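Local coordinates for protein peptidase (PDB 5NYW) that is of unknown function but is Anbu, an ancestral proteasome-type beta-subunit of the Ntn-hydrolase class, and is probably a peptidase that assembles into multimers, at residues L[4-9]-L[172-177]; L[85-90]-L[114-119]; L[145-150]-L[156-161]. All blocks are in the same frame, centred on the assembly; numbering follows the deposited sequence.

Interaction 1: residues L[4-9]-L[172-177]; sequences VAMRLS and MQCALI
The terminal methyl of M6 reaches helix 172-177 at A175, where CE lies 3.8 Å from the backbone N of A175 and 4.0 Å from its CB. The same methyl is flanked by the sulfur of C174, with M6 CE and C174 SG 4.0 Å apart. Two residues earlier on the strand, V4 meets A175 from another side, its CG1 branch 4.1 Å from A175 CB, so that one methyl group on the helix is shared by two strand side chains. M6 spans the distance because its chain is fully extended beyond CG, which itself stands anti to the carbonyl carbon (chi1 -57°). V4 is shorter and sits where the backbones are closest, its CA 7.1 Å from the CA of A175. The segment axes approach to 9.7 Å and run roughly antiparallel, at 158°.

Further out, A175 also rests on A15 of strand 11-23, while I158 of helix 155-161 touches both V4 and C174. The helix's other flank bears L176 and I177, which pack on helix 216-234 and on a second subunit. This is where a helix layer of the Ntn-hydrolase sandwich packs on its sheet. No hydrogen bond crosses the contact: the methyls of V4, M6 and A175 and the sulfur of C174 meet in a buried setting, and the association rests on dispersion and water exclusion.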
ATOM      1  N   VAL L   4     -35.171 -26.379   4.892  1.00 68.50           N
ATOM      2  CA  VAL L   4     -35.797 -25.608   5.958  1.00 64.50           C
ATOM      3  C   VAL L   4     -35.490 -26.267   7.300  1.00 49.17           C
ATOM      4  O   VAL L   4     -35.395 -27.490   7.404  1.00 43.67           O
ATOM      5  CB  VAL L   4     -37.351 -25.447   5.751  1.00 51.09           C
ATOM      6  CG1 VAL L   4     -38.066 -26.799   5.630  1.00 39.04           C
ATOM      7  CG2 VAL L   4     -37.978 -24.595   6.870  1.00 51.37           C
ATOM      8  N   ALA L   5     -35.304 -25.441   8.320  1.00 46.47           N
ATOM      9  CA  ALA L   5     -35.102 -25.946   9.664  1.00 54.75           C
ATOM     10  C   ALA L   5     -35.923 -25.110  10.619  1.00 53.75           C
ATOM     11  O   ALA L   5     -35.981 -23.897  10.489  1.00 64.38           O
ATOM     12  CB  ALA L   5     -33.630 -25.918  10.033  1.00 61.05           C
ATOM     13  N   MET L   6     -36.543 -25.768  11.586  1.00 57.63           N
ATOM     14  CA  MET L   6     -37.418 -25.110  12.536  1.00 55.97           C
ATOM     15  C   MET L   6     -36.987 -25.399  13.970  1.00 67.80           C
ATOM     16  O   MET L   6     -36.732 -26.554  14.323  1.00 80.18           O
ATOM     17  CB  MET L   6     -38.866 -25.569  12.334  1.00 57.63           C
ATOM     18  CG  MET L   6     -39.414 -25.335  10.946  1.00 62.77           C
ATOM     19  SD  MET L   6     -40.899 -26.302  10.608  1.00 65.69           S
ATOM     20  CE  MET L   6     -41.414 -25.642   9.026  1.00 46.95           C
ATOM     21  N   ARG L   7     -36.867 -24.350  14.780  1.00 62.59           N
ATOM     22  CA  ARG L   7     -36.585 -24.508  16.205  1.00 61.74           C
ATOM     23  C   ARG L   7     -37.801 -24.175  17.057  1.00 64.06           C
ATOM     24  O   ARG L   7     -38.197 -23.014  17.151  1.00 68.13           O
ATOM     25  CB  ARG L   7     -35.407 -23.634  16.628  1.00 58.98           C
ATOM     26  CG  ARG L   7     -35.096 -23.664  18.117  1.00 46.45           C
ATOM     27  CD  ARG L   7     -34.002 -22.659  18.438  1.00 48.58           C
ATOM     28  NE  ARG L   7     -33.781 -22.481  19.874  1.00 60.86           N
ATOM     29  CZ  ARG L   7     -34.326 -21.515  20.610  1.00 65.11           C
ATOM     30  NH1 ARG L   7     -34.052 -21.445  21.900  1.00 59.18           N
ATOM     31  NH2 ARG L   7     -35.132 -20.612  20.057  1.00 63.72           N
ATOM     32  N   LEU L   8     -38.350 -25.193  17.715  1.00 62.50           N
ATOM     33  CA  LEU L   8     -39.559 -25.060  18.519  1.00 60.02           C
ATOM     34  C   LEU L   8     -39.232 -25.348  19.967  1.00 58.35           C
ATOM     35  O   LEU L   8     -38.108 -25.736  20.271  1.00 64.08           O
ATOM     36  CB  LEU L   8     -40.641 -26.014  18.034  1.00 59.98           C
ATOM     37  CG  LEU L   8     -40.753 -26.084  16.518  1.00 70.05           C
ATOM     38  CD1 LEU L   8     -41.204 -27.467  16.125  1.00 70.80           C
ATOM     39  CD2 LEU L   8     -41.702 -25.009  16.011  1.00 59.98           C
ATOM     40  N   SER L   9     -40.198 -25.138  20.857  1.00 55.12           N
ATOM     41  CA  SER L   9     -39.976 -25.373  22.280  1.00 64.58           C
ATOM     42  C   SER L   9     -39.664 -26.838  22.595  1.00 61.71           C
ATOM     43  O   SER L   9     -38.886 -27.131  23.510  1.00 63.96           O
ATOM     44  CB  SER L   9     -41.181 -24.896  23.095  1.00 61.74           C
ATOM     45  OG  SER L   9     -42.374 -25.508  22.656  1.00 65.65           O
ATOM     46  N   MET L 172     -43.281 -30.659  11.264  1.00 50.03           N
ATOM     47  CA  MET L 172     -42.852 -31.468  10.148  1.00 50.46           C
ATOM     48  C   MET L 172     -43.919 -31.441   9.053  1.00 56.61           C
ATOM     49  O   MET L 172     -43.586 -31.326   7.871  1.00 60.97           O
ATOM     50  CB  MET L 172     -42.572 -32.903  10.588  1.00 48.52           C
ATOM     51  CG  MET L 172     -42.161 -33.800   9.417  1.00 52.40           C
ATOM     52  SD  MET L 172     -40.755 -33.139   8.467  1.00 63.15           S
ATOM     53  CE  MET L 172     -39.417 -33.380   9.623  1.00 55.33           C
ATOM     54  N   GLN L 173     -45.193 -31.484   9.449  1.00 50.94           N
ATOM     55  CA  GLN L 173     -46.294 -31.361   8.476  1.00 57.79           C
ATOM     56  C   GLN L 173     -46.218 -30.061   7.696  1.00 58.12           C
ATOM     57  O   GLN L 173     -46.360 -30.047   6.473  1.00 61.80           O
ATOM     58  CB  GLN L 173     -47.665 -31.431   9.153  1.00 48.23           C
ATOM     59  CG  GLN L 173     -48.099 -32.821   9.536  1.00 51.75           C
ATOM     60  CD  GLN L 173     -49.433 -32.838  10.260  1.00 54.03           C
ATOM     61  OE1 GLN L 173     -49.746 -31.944  11.042  1.00 65.28           O
ATOM     62  NE2 GLN L 173     -50.245 -33.844   9.962  1.00 49.73           N
ATOM     63  N   CYS L 174     -45.951 -28.978   8.410  1.00 56.41           N
ATOM     64  CA  CYS L 174     -45.800 -27.677   7.792  1.00 53.98           C
ATOM     65  C   CYS L 174     -44.637 -27.681   6.788  1.00 54.45           C
ATOM     66  O   CYS L 174     -44.791 -27.200   5.669  1.00 54.34           O
ATOM     67  CB  CYS L 174     -45.594 -26.623   8.876  1.00 62.46           C
ATOM     68  SG  CYS L 174     -45.262 -24.977   8.268  1.00 61.12           S
ATOM     69  N   ALA L 175     -43.498 -28.262   7.172  1.00 52.62           N
ATOM     70  CA  ALA L 175     -42.346 -28.376   6.274  1.00 41.80           C
ATOM     71  C   ALA L 175     -42.694 -29.158   4.996  1.00 50.98           C
ATOM     72  O   ALA L 175     -42.291 -28.750   3.906  1.00 51.81           O
ATOM     73  CB  ALA L 175     -41.157 -29.038   6.990  1.00 38.78           C
ATOM     74  N   LEU L 176     -43.445 -30.259   5.131  1.00 53.62           N
ATOM     75  CA  LEU L 176     -43.824 -31.091   3.977  1.00 59.31           C
ATOM     76  C   LEU L 176     -44.726 -30.352   2.970  1.00 65.73           C
ATOM     77  O   LEU L 176     -44.570 -30.511   1.752  1.00 52.79           O
ATOM     78  CB  LEU L 176     -44.543 -32.371   4.432  1.00 47.24           C
ATOM     79  CG  LEU L 176     -43.652 -33.337   5.207  1.00 50.46           C
ATOM     80  CD1 LEU L 176     -44.432 -34.540   5.707  1.00 49.48           C
ATOM     81  CD2 LEU L 176     -42.469 -33.762   4.360  1.00 48.43           C
ATOM     82  N   ILE L 177     -45.666 -29.556   3.479  1.00 58.93           N
ATOM     83  CA  ILE L 177     -46.514 -28.745   2.617  1.00 60.03           C
ATOM     84  C   ILE L 177     -45.690 -27.645   1.935  1.00 48.19           C
ATOM     85  O   ILE L 177     -45.864 -27.376   0.743  1.00 47.41           O
ATOM     86  CB  ILE L 177     -47.699 -28.136   3.409  1.00 63.36           C
ATOM     87  CG1 ILE L 177     -48.589 -29.253   3.960  1.00 55.87           C
ATOM     88  CG2 ILE L 177     -48.515 -27.177   2.534  1.00 58.18           C
ATOM     89  CD1 ILE L 177     -49.568 -28.783   5.005  1.00 62.07           C
TER

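Interaction 2: residues L[85-90]-L[114-119]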
ATOM      1  N   THR L  85     -19.148 -20.959  14.767  1.00 55.19           N
ATOM      2  CA  THR L  85     -17.916 -20.258  14.389  1.00 64.75           C
ATOM      3  C   THR L  85     -17.044 -21.217  13.563  1.00 64.74           C
ATOM      4  O   THR L  85     -16.362 -20.799  12.630  1.00 56.11           O
ATOM      5  CB  THR L  85     -17.098 -19.706  15.593  1.00 56.93           C
ATOM      6  OG1 THR L  85     -16.585 -20.771  16.399  1.00 70.31           O
ATOM      7  CG2 THR L  85     -17.932 -18.767  16.427  1.00 51.80           C
ATOM      8  N   LEU L  86     -17.058 -22.496  13.935  1.00 60.69           N
ATOM      9  CA  LEU L  86     -16.270 -23.505  13.244  1.00 59.61           C
ATOM     10  C   LEU L  86     -16.717 -23.675  11.789  1.00 57.21           C
ATOM     11  O   LEU L  86     -15.895 -23.766  10.875  1.00 63.74           O
ATOM     12  CB  LEU L  86     -16.362 -24.839  13.985  1.00 59.92           C
ATOM     13  CG  LEU L  86     -15.534 -25.966  13.364  1.00 58.07           C
ATOM     14  CD1 LEU L  86     -14.056 -25.603  13.420  1.00 52.11           C
ATOM     15  CD2 LEU L  86     -15.787 -27.308  14.039  1.00 55.99           C
ATOM     16  N   LEU L  87     -18.020 -23.718  11.568  1.00 60.46           N
ATOM     17  CA  LEU L  87     -18.551 -23.796  10.208  1.00 64.60           C
ATOM     18  C   LEU L  87     -18.162 -22.550   9.401  1.00 54.56           C
ATOM     19  O   LEU L  87     -17.795 -22.638   8.234  1.00 58.93           O
ATOM     20  CB  LEU L  87     -20.071 -23.958  10.233  1.00 65.46           C
ATOM     21  CG  LEU L  87     -20.507 -25.379   9.913  1.00 59.50           C
ATOM     22  CD1 LEU L  87     -20.057 -26.305  11.031  1.00 57.76           C
ATOM     23  CD2 LEU L  87     -21.991 -25.418   9.775  1.00 49.24           C
ATOM     24  N   GLY L  88     -18.272 -21.389  10.034  1.00 47.70           N
ATOM     25  CA  GLY L  88     -17.923 -20.147   9.384  1.00 55.22           C
ATOM     26  C   GLY L  88     -16.482 -20.141   8.914  1.00 62.69           C
ATOM     27  O   GLY L  88     -16.194 -19.673   7.807  1.00 60.09           O
ATOM     28  N   GLU L  89     -15.583 -20.664   9.753  1.00 60.00           N
ATOM     29  CA  GLU L  89     -14.166 -20.770   9.420  1.00 54.41           C
ATOM     30  C   GLU L  89     -13.961 -21.740   8.267  1.00 56.27           C
ATOM     31  O   GLU L  89     -13.150 -21.485   7.371  1.00 54.39           O
ATOM     32  CB  GLU L  89     -13.340 -21.212  10.645  1.00 59.38           C
ATOM     33  CG  GLU L  89     -13.285 -20.166  11.746  1.00 67.55           C
ATOM     34  CD  GLU L  89     -12.698 -20.684  13.041  1.00 80.15           C
ATOM     35  OE1 GLU L  89     -12.327 -21.875  13.087  1.00 86.47           O
ATOM     36  OE2 GLU L  89     -12.648 -19.906  14.026  1.00 80.09           O
ATOM     37  N   THR L  90     -14.702 -22.849   8.285  1.00 48.65           N
ATOM     38  CA  THR L  90     -14.566 -23.861   7.244  1.00 56.73           C
ATOM     39  C   THR L  90     -15.164 -23.330   5.921  1.00 64.38           C
ATOM     40  O   THR L  90     -14.699 -23.692   4.838  1.00 59.12           O
ATOM     41  CB  THR L  90     -15.251 -25.183   7.634  1.00 59.26           C
ATOM     42  OG1 THR L  90     -14.956 -25.497   8.994  1.00 60.90           O
ATOM     43  CG2 THR L  90     -14.776 -26.312   6.725  1.00 50.59           C
ATOM     44  N   LEU L 114     -25.577 -22.297   4.654  1.00 48.21           N
ATOM     45  CA  LEU L 114     -25.757 -23.502   5.443  1.00 48.99           C
ATOM     46  C   LEU L 114     -26.723 -23.280   6.588  1.00 50.34           C
ATOM     47  O   LEU L 114     -26.851 -22.159   7.085  1.00 47.71           O
ATOM     48  CB  LEU L 114     -24.418 -23.995   5.997  1.00 60.10           C
ATOM     49  CG  LEU L 114     -23.321 -24.248   4.971  1.00 50.18           C
ATOM     50  CD1 LEU L 114     -22.072 -24.649   5.679  1.00 51.08           C
ATOM     51  CD2 LEU L 114     -23.760 -25.351   4.067  1.00 38.09           C
ATOM     52  N   LEU L 115     -27.402 -24.354   6.996  1.00 47.74           N
ATOM     53  CA  LEU L 115     -28.147 -24.360   8.251  1.00 45.67           C
ATOM     54  C   LEU L 115     -27.492 -25.364   9.208  1.00 45.85           C
ATOM     55  O   LEU L 115     -27.047 -26.450   8.803  1.00 43.58           O
ATOM     56  CB  LEU L 115     -29.625 -24.691   8.029  1.00 54.28           C
ATOM     57  CG  LEU L 115     -30.418 -23.672   7.200  1.00 49.87           C
ATOM     58  CD1 LEU L 115     -31.882 -24.005   7.197  1.00 49.22           C
ATOM     59  CD2 LEU L 115     -30.198 -22.247   7.676  1.00 50.98           C
ATOM     60  N   LEU L 116     -27.391 -24.956  10.466  1.00 44.65           N
ATOM     61  CA  LEU L 116     -26.811 -25.760  11.530  1.00 45.49           C
ATOM     62  C   LEU L 116     -27.743 -25.786  12.705  1.00 50.80           C
ATOM     63  O   LEU L 116     -28.057 -24.742  13.256  1.00 56.25           O
ATOM     64  CB  LEU L 116     -25.469 -25.194  11.965  1.00 52.21           C
ATOM     65  CG  LEU L 116     -24.862 -25.736  13.260  1.00 50.64           C
ATOM     66  CD1 LEU L 116     -24.405 -27.189  13.110  1.00 42.92           C
ATOM     67  CD2 LEU L 116     -23.721 -24.827  13.693  1.00 47.33           C
ATOM     68  N   GLY L 117     -28.209 -26.966  13.083  1.00 53.29           N
ATOM     69  CA  GLY L 117     -29.155 -27.045  14.175  1.00 45.25           C
ATOM     70  C   GLY L 117     -28.938 -28.275  15.012  1.00 51.62           C
ATOM     71  O   GLY L 117     -28.412 -29.276  14.536  1.00 56.65           O
ATOM     72  N   GLY L 118     -29.354 -28.217  16.265  1.00 53.30           N
ATOM     73  CA  GLY L 118     -29.246 -29.391  17.098  1.00 64.85           C
ATOM     74  C   GLY L 118     -29.059 -29.099  18.561  1.00 70.19           C
ATOM     75  O   GLY L 118     -29.433 -28.020  19.060  1.00 62.38           O
ATOM     76  N   GLN L 119     -28.448 -30.060  19.249  1.00 67.42           N
ATOM     77  CA  GLN L 119     -28.260 -29.934  20.684  1.00 64.47           C
ATOM     78  C   GLN L 119     -26.961 -30.597  21.091  1.00 67.01           C
ATOM     79  O   GLN L 119     -26.652 -31.705  20.640  1.00 70.14           O
ATOM     80  CB  GLN L 119     -29.433 -30.568  21.431  1.00 57.37           C
ATOM     81  CG  GLN L 119     -29.486 -30.244  22.901  1.00 71.70           C
ATOM     82  CD  GLN L 119     -30.695 -30.859  23.585  1.00 75.24           C
ATOM     83  OE1 GLN L 119     -31.289 -31.809  23.071  1.00 75.91           O
ATOM     84  NE2 GLN L 119     -31.086 -30.299  24.733  1.00 63.95           N
TER
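L87 projects one methyl, CD2, from helix 80-98 onto two leucines of strand 112-120. That methyl meets the CD1 methyl of L114 at 4.2 Å, and on L116 it lies nearest to CB, at 4.1 Å. The end of L116 stays close by as well, its CD2 methyl 4.3 Å from CD2 of L87. In both pairs the side chains cross obliquely. L114 and L116 are alternate residues on one face of the strand, but they leave the backbone differently: CG of L114 is anti to the carbonyl carbon, whereas CG of L116 is anti to the backbone N (chi1 167°). The nearest CA atoms, those of L87 and L116, are 8.6 Å apart.

One turn on, the helix turns a polar group inward on itself: T90 OG1 donates to the carbonyl O of L86 at 2.7 Å, tilted 34° from the carbonyl plane. The regular helical bond from T90 N reaches that oxygen from the opposite face, at 3.0 Å.

L62 of helix 52-65 and I130 of strand 126-130 also pack against L87, while L116 reaches back to A83 and A84. The contact thus helps join the two-helix layer to the five-stranded sheet of the Ntn-hydrolase sandwich. Across the segments only aliphatic carbon meets aliphatic carbon, without a hydrogen bond, and the threonine hydroxyl is satisfied within its own helix; what holds helix to sheet here is hydrophobic burial.

Interaction 3: residues L[145-150]-L[156-161]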
ATOM      1  N   TYR L 145     -37.514 -20.173  12.504  1.00 50.31           N
ATOM      2  CA  TYR L 145     -37.129 -21.016  11.361  1.00 50.85           C
ATOM      3  C   TYR L 145     -36.203 -20.267  10.372  1.00 51.29           C
ATOM      4  O   TYR L 145     -36.219 -19.032  10.325  1.00 55.79           O
ATOM      5  CB  TYR L 145     -38.380 -21.515  10.604  1.00 43.64           C
ATOM      6  CG  TYR L 145     -39.033 -20.427   9.773  1.00 50.80           C
ATOM      7  CD1 TYR L 145     -39.931 -19.530  10.349  1.00 42.72           C
ATOM      8  CD2 TYR L 145     -38.708 -20.260   8.415  1.00 51.99           C
ATOM      9  CE1 TYR L 145     -40.522 -18.511   9.597  1.00 56.78           C
ATOM     10  CE2 TYR L 145     -39.288 -19.241   7.654  1.00 64.69           C
ATOM     11  CZ  TYR L 145     -40.207 -18.369   8.246  1.00 72.67           C
ATOM     12  OH  TYR L 145     -40.803 -17.354   7.501  1.00 64.78           O
ATOM     13  N   PHE L 146     -35.444 -21.021   9.564  1.00 40.43           N
ATOM     14  CA  PHE L 146     -34.607 -20.457   8.491  1.00 46.47           C
ATOM     15  C   PHE L 146     -34.841 -21.201   7.189  1.00 47.82           C
ATOM     16  O   PHE L 146     -35.087 -22.403   7.200  1.00 50.34           O
ATOM     17  CB  PHE L 146     -33.117 -20.550   8.827  1.00 47.13           C
ATOM     18  CG  PHE L 146     -32.682 -19.641   9.917  1.00 51.44           C
ATOM     19  CD1 PHE L 146     -33.087 -18.325   9.941  1.00 46.08           C
ATOM     20  CD2 PHE L 146     -31.857 -20.111  10.933  1.00 51.51           C
ATOM     21  CE1 PHE L 146     -32.673 -17.477  10.974  1.00 61.24           C
ATOM     22  CE2 PHE L 146     -31.444 -19.279  11.959  1.00 52.00           C
ATOM     23  CZ  PHE L 146     -31.851 -17.957  11.983  1.00 54.82           C
ATOM     24  N   GLN L 147     -34.740 -20.510   6.062  1.00 58.58           N
ATOM     25  CA  GLN L 147     -34.773 -21.212   4.785  1.00 56.95           C
ATOM     26  C   GLN L 147     -33.523 -20.869   3.967  1.00 56.67           C
ATOM     27  O   GLN L 147     -33.069 -19.726   3.972  1.00 55.01           O
ATOM     28  CB  GLN L 147     -36.021 -20.841   3.984  1.00 58.91           C
ATOM     29  CG  GLN L 147     -37.340 -20.872   4.726  1.00 52.76           C
ATOM     30  CD  GLN L 147     -38.461 -20.310   3.853  1.00 64.32           C
ATOM     31  OE1 GLN L 147     -38.612 -19.094   3.747  1.00 77.19           O
ATOM     32  NE2 GLN L 147     -39.257 -21.186   3.239  1.00 41.50           N
ATOM     33  N   ILE L 148     -32.995 -21.843   3.229  1.00 65.64           N
ATOM     34  CA  ILE L 148     -31.956 -21.577   2.229  1.00 61.98           C
ATOM     35  C   ILE L 148     -32.364 -22.224   0.887  1.00 59.96           C
ATOM     36  O   ILE L 148     -33.203 -23.135   0.858  1.00 57.37           O
ATOM     37  CB  ILE L 148     -30.559 -22.091   2.695  1.00 40.81           C
ATOM     38  CG1 ILE L 148     -30.577 -23.590   3.017  1.00 44.46           C
ATOM     39  CG2 ILE L 148     -30.092 -21.299   3.928  1.00 42.18           C
ATOM     40  CD1 ILE L 148     -29.205 -24.154   3.492  1.00 41.11           C
ATOM     41  N   GLY L 149     -31.791 -21.745  -0.219  1.00 51.80           N
ATOM     42  CA  GLY L 149     -32.169 -22.219  -1.540  1.00 49.11           C
ATOM     43  C   GLY L 149     -33.431 -21.547  -2.059  1.00 52.58           C
ATOM     44  O   GLY L 149     -33.704 -20.387  -1.733  1.00 54.66           O
ATOM     45  N   GLU L 150     -34.209 -22.278  -2.856  1.00 52.55           N
ATOM     46  CA  GLU L 150     -35.444 -21.740  -3.428  1.00 55.42           C
ATOM     47  C   GLU L 150     -36.554 -21.739  -2.390  1.00 57.85           C
ATOM     48  O   GLU L 150     -37.296 -22.710  -2.266  1.00 63.97           O
ATOM     49  CB  GLU L 150     -35.881 -22.545  -4.646  1.00 55.86           C
ATOM     50  CG  GLU L 150     -35.132 -22.217  -5.936  1.00 67.85           C
ATOM     51  CD  GLU L 150     -35.325 -20.778  -6.433  1.00 65.51           C
ATOM     52  OE1 GLU L 150     -36.371 -20.160  -6.161  1.00 59.64           O
ATOM     53  OE2 GLU L 150     -34.417 -20.269  -7.119  1.00 75.52           O
ATOM     54  N   PRO L 156     -44.990 -18.713   2.555  1.00 50.63           N
ATOM     55  CA  PRO L 156     -46.329 -18.303   3.005  1.00 55.01           C
ATOM     56  C   PRO L 156     -47.018 -19.271   3.961  1.00 64.31           C
ATOM     57  O   PRO L 156     -47.740 -18.812   4.844  1.00 62.31           O
ATOM     58  CB  PRO L 156     -47.112 -18.185   1.701  1.00 52.64           C
ATOM     59  CG  PRO L 156     -46.090 -17.789   0.697  1.00 51.35           C
ATOM     60  CD  PRO L 156     -44.861 -18.566   1.089  1.00 56.81           C
ATOM     61  N   ILE L 157     -46.860 -20.572   3.748  1.00 59.61           N
ATOM     62  CA  ILE L 157     -47.483 -21.526   4.633  1.00 57.87           C
ATOM     63  C   ILE L 157     -46.784 -21.531   6.000  1.00 63.72           C
ATOM     64  O   ILE L 157     -47.439 -21.695   7.036  1.00 55.17           O
ATOM     65  CB  ILE L 157     -47.494 -22.930   4.030  1.00 51.89           C
ATOM     66  CG1 ILE L 157     -48.308 -23.863   4.916  1.00 48.46           C
ATOM     67  CG2 ILE L 157     -46.080 -23.439   3.832  1.00 51.75           C
ATOM     68  CD1 ILE L 157     -49.731 -23.367   5.165  1.00 48.75           C
ATOM     69  N   ILE L 158     -45.468 -21.331   6.013  1.00 59.74           N
ATOM     70  CA  ILE L 158     -44.724 -21.323   7.275  1.00 54.60           C
ATOM     71  C   ILE L 158     -45.146 -20.130   8.116  1.00 51.94           C
ATOM     72  O   ILE L 158     -45.393 -20.258   9.302  1.00 51.17           O
ATOM     73  CB  ILE L 158     -43.201 -21.288   7.053  1.00 56.62           C
ATOM     74  CG1 ILE L 158     -42.742 -22.560   6.355  1.00 60.22           C
ATOM     75  CG2 ILE L 158     -42.462 -21.215   8.369  1.00 48.86           C
ATOM     76  CD1 ILE L 158     -41.310 -22.518   5.969  1.00 63.40           C
ATOM     77  N   ASP L 159     -45.265 -18.971   7.488  1.00 50.57           N
ATOM     78  CA  ASP L 159     -45.710 -17.781   8.194  1.00 45.11           C
ATOM     79  C   ASP L 159     -47.133 -17.925   8.714  1.00 58.64           C
ATOM     80  O   ASP L 159     -47.501 -17.285   9.696  1.00 84.67           O
ATOM     81  CB  ASP L 159     -45.600 -16.557   7.291  1.00 57.46           C
ATOM     82  CG  ASP L 159     -44.159 -16.101   7.089  1.00 66.47           C
ATOM     83  OD1 ASP L 159     -43.320 -16.367   7.982  1.00 62.63           O
ATOM     84  OD2 ASP L 159     -43.870 -15.501   6.024  1.00 77.14           O
ATOM     85  N   ARG L 160     -47.953 -18.747   8.062  1.00 61.05           N
ATOM     86  CA  ARG L 160     -49.362 -18.850   8.469  1.00 62.48           C
ATOM     87  C   ARG L 160     -49.602 -19.744   9.680  1.00 68.25           C
ATOM     88  O   ARG L 160     -50.454 -19.433  10.515  1.00 74.42           O
ATOM     89  CB  ARG L 160     -50.215 -19.390   7.321  1.00 57.65           C
ATOM     90  CG  ARG L 160     -50.539 -18.396   6.233  1.00 71.76           C
ATOM     91  CD  ARG L 160     -51.452 -19.036   5.192  1.00 77.57           C
ATOM     92  NE  ARG L 160     -51.700 -18.152   4.058  1.00 81.61           N
ATOM     93  CZ  ARG L 160     -52.637 -17.207   4.037  1.00 84.90           C
ATOM     94  NH1 ARG L 160     -53.425 -17.031   5.093  1.00 66.99           N
ATOM     95  NH2 ARG L 160     -52.788 -16.441   2.958  1.00 84.64           N
ATOM     96  N   VAL L 161     -48.835 -20.830   9.792  1.00 58.11           N
ATOM     97  CA  VAL L 161     -49.148 -21.850  10.781  1.00 60.40           C
ATOM     98  C   VAL L 161     -48.040 -22.145  11.802  1.00 68.86           C
ATOM     99  O   VAL L 161     -48.327 -22.661  12.879  1.00 73.36           O
ATOM    100  CB  VAL L 161     -49.541 -23.176  10.088  1.00 59.19           C
ATOM    101  CG1 VAL L 161     -50.586 -22.935   9.026  1.00 71.79           C
ATOM    102  CG2 VAL L 161     -48.343 -23.831   9.473  1.00 63.34           C
TER
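Y145 lays one face of its ring over I158, whose CG2 methyl stands 3.4 Å from the centroid of the Y145 ring and only 7° off the ring normal. This is a CH-pi contact almost directly above the centre of the ring. The tyrosine reaches it with CG set between its backbone N and carbonyl carbon (chi1 74°), and the methyl that meets it is the I158 branch anti to the backbone N. The other arm of I158 runs toward Q147, coming from the opposite direction, and its CD1 stops 3.7 Å from NE2 of Q147. That amide has its stronger partner in Y2, whose hydroxyl is hydrogen-bonded to NE2, while CG of Q147 lies in the plane of the Y145 ring, at its edge.

At the far end of the ring, the hydroxyl of Y145 donates to OD1 of D159 at 2.7 Å. It meets the carboxylate on the syn side but 35° out of its plane, and ring and carboxylate are steeply inclined to one another. K155, just before the helical segment, adds a hydrogen bond from NZ to the same tyrosine OH; the pairing of K155 NZ with OD2 of D159 is long and weak.

Strand and helix run almost exactly antiparallel, their axes 11.0 Å apart, as the chain leaves the sheet edge and doubles back over it. The outer flank of the helix faces a second subunit, where R160 forms a salt bridge with D180 of that subunit. The ring is held by a methyl over its face, and its hydroxyl by two hydrogen bonds, one given to D159 and one with K155. The nearby lysine probably makes that hydroxyl a better donor and offsets the charge of D159.

Interactions 1 and 3 belong to one half of the sandwich: their centres lie about 9 Å apart, strands 2-7 and 145-149 are antiparallel neighbours, and A5 O is 3.1 Å from F146 N, a probable hydrogen bond. Their helices follow each other in the chain and also touch, C174 SG lying 3.5 Å from V161 CG2; both contacts border a second subunit. Interaction 2 sits in the other half, and L115 bridges the sheets, its CD1 3.8 Å from A5 CB and its CD2 3.6 Å from F146 CB. Strand 145-149 leads to E150, backbone-bonded to T1; in proteasome-family hydrolases the N-terminal residue is typically the nucleophile.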